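Local coordinates for first ORF in transposon ISC1904 (Sulfolobus solfataricus, PDB 3ILX), which probably binds DNA and carries out strand exchange as the serine recombinase of an IS607-like transposon, this fragment being its resolvase-type catalytic domain, at the interface of chains A and B. Sequence-based numbering; all coordinates share one arbitrary frame. Chains: chain A/B, First ORF in transposon ISC1904.

The interface of chains A and B. Residues chain A 123, 126, 128-130; chain B 103-105, 108.
The carboxylate of B:Glu105, the flat group at this contact, is held through OE2, which A:Ser128 meets on its anti side, 18° out of the carboxylate plane; water 1 comes from the side towards OE1, displaced to the same face. On the side of the opposite face lies the methylene CG of A:Lys130, 3.9 Å from B:Glu105 OE2. The hydroxyl A:Ser128 OG donates to B:Glu105 OE2 at 2.5 Å. A:Ser128 OG also accepts a hydrogen bond from the backbone N-H of A:Lys130 N at 3.0 Å, which may help turn the hydroxyl towards the acid. Water 1 lies 2.7 Å from B:Glu105 OE2 and bonds also to the backbone N of A:Gln129. The amino group A:Lys130 NZ is 6.4 Å from B:Glu105 OE2, too far for a salt bridge, though a positive charge there might favour the ionised carboxylate. B:Glu105 reaches this far because its CG stands opposite the backbone N (chi1 -178°) and the chain runs on extended. Across its stem, at about a right angle, lies the selenomethionine A:Met126, whose end bends at chi3 (-53°) to set CE 3.3 Å from B:Glu105 CB and the selenium against CA. Selenium also touches B:Leu108 CD1, which lies 3.8 Å from A:Leu123 CD2 as the two leucines slide past each other in opposite directions. Polar clasp and apolar seam thus lie side by side. B:Glu105 and B:Leu108 belong to the first turn of helix 105-126, just after B:Thr103 and B:Pro104; A:Leu123 lies in the last turn of helix 105-125, and A:Met126 to A:Lys130 in the loop before helix 131-142. The two-fold repeats the contact at the other end of the paired helices, tying the subunits of what may be a recombinase dimer.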
loop_
_atom_site.group_PDB
_atom_site.type_symbol
_atom_site.label_atom_id
_atom_site.label_comp_id
_atom_site.label_asym_id
_atom_site.label_seq_id
_atom_site.Cartn_x
_atom_site.Cartn_y
_atom_site.Cartn_z
ATOM N N LEU A 123 1.131 12.959 -13.486
ATOM C CA LEU A 123 1.864 14.189 -13.798
ATOM C C LEU A 123 1.407 14.809 -15.143
ATOM O O LEU A 123 1.255 16.036 -15.251
ATOM C CB LEU A 123 3.377 13.941 -13.795
ATOM C CG LEU A 123 3.998 13.641 -12.414
ATOM C CD1 LEU A 123 5.479 13.137 -12.531
ATOM C CD2 LEU A 123 3.897 14.858 -11.459
HETATM N N MSE A 126 -1.847 16.539 -14.749
HETATM C CA MSE A 126 -1.808 17.892 -14.214
HETATM C C MSE A 126 -0.848 18.811 -14.985
HETATM O O MSE A 126 -0.565 19.926 -14.530
HETATM C CB MSE A 126 -1.483 17.864 -12.719
HETATM C CG MSE A 126 -0.199 17.198 -12.395
HETATM SE SE MSE A 126 0.105 17.404 -10.501
HETATM C CE MSE A 126 -0.084 19.351 -10.358
ATOM N N SER A 128 2.379 18.691 -15.436
ATOM C CA SER A 128 3.548 19.004 -14.671
ATOM C C SER A 128 4.794 18.779 -15.523
ATOM O O SER A 128 4.904 17.766 -16.224
ATOM C CB SER A 128 3.615 18.067 -13.482
ATOM O OG SER A 128 4.916 18.050 -12.946
ATOM N N GLN A 129 5.749 19.690 -15.405
ATOM C CA GLN A 129 7.024 19.558 -16.110
ATOM C C GLN A 129 7.909 18.410 -15.551
ATOM O O GLN A 129 8.944 18.064 -16.130
ATOM C CB GLN A 129 7.746 20.923 -16.184
ATOM C CG GLN A 129 7.243 21.783 -17.397
ATOM C CD GLN A 129 7.900 23.184 -17.541
ATOM O OE1 GLN A 129 8.894 23.520 -16.867
ATOM N NE2 GLN A 129 7.344 23.997 -18.440
ATOM N N LYS A 130 7.481 17.768 -14.469
ATOM C CA LYS A 130 8.200 16.576 -14.021
ATOM C C LYS A 130 7.872 15.337 -14.848
ATOM O O LYS A 130 8.549 14.333 -14.735
ATOM C CB LYS A 130 7.939 16.313 -12.533
ATOM C CG LYS A 130 8.310 17.502 -11.644
ATOM C CD LYS A 130 9.803 17.522 -11.287
ATOM C CE LYS A 130 10.099 18.791 -10.446
ATOM N NZ LYS A 130 11.538 18.978 -10.292
ATOM N N THR B 103 -4.425 16.408 -6.241
ATOM C CA THR B 103 -3.144 16.317 -5.543
ATOM C C THR B 103 -2.178 17.432 -5.968
ATOM O O THR B 103 -1.883 17.576 -7.148
ATOM C CB THR B 103 -2.452 14.992 -5.859
ATOM O OG1 THR B 103 -3.412 13.941 -5.797
ATOM C CG2 THR B 103 -1.309 14.713 -4.854
ATOM N N PRO B 104 -1.650 18.198 -4.996
ATOM C CA PRO B 104 -0.658 19.170 -5.415
ATOM C C PRO B 104 0.534 18.465 -6.054
ATOM O O PRO B 104 0.883 17.322 -5.684
ATOM C CB PRO B 104 -0.270 19.869 -4.104
ATOM C CG PRO B 104 -1.440 19.617 -3.164
ATOM C CD PRO B 104 -1.881 18.229 -3.539
ATOM N N GLU B 105 1.122 19.126 -7.044
ATOM C CA GLU B 105 2.289 18.591 -7.713
ATOM C C GLU B 105 3.377 18.244 -6.686
ATOM O O GLU B 105 4.001 17.173 -6.794
ATOM C CB GLU B 105 2.826 19.586 -8.762
ATOM C CG GLU B 105 4.046 19.090 -9.561
ATOM C CD GLU B 105 4.746 20.215 -10.304
ATOM O OE1 GLU B 105 4.728 21.366 -9.832
ATOM O OE2 GLU B 105 5.330 19.965 -11.361
ATOM N N LEU B 108 2.820 14.721 -5.074
ATOM C CA LEU B 108 3.184 13.615 -5.976
ATOM C C LEU B 108 4.690 13.419 -6.110
ATOM O O LEU B 108 5.179 12.280 -6.027
ATOM C CB LEU B 108 2.636 13.824 -7.382
ATOM C CG LEU B 108 1.175 13.565 -7.678
ATOM C CD1 LEU B 108 0.992 13.791 -9.171
ATOM C CD2 LEU B 108 0.789 12.145 -7.284
HETATM O O HOH W 1 5.427 21.916 -13.288
#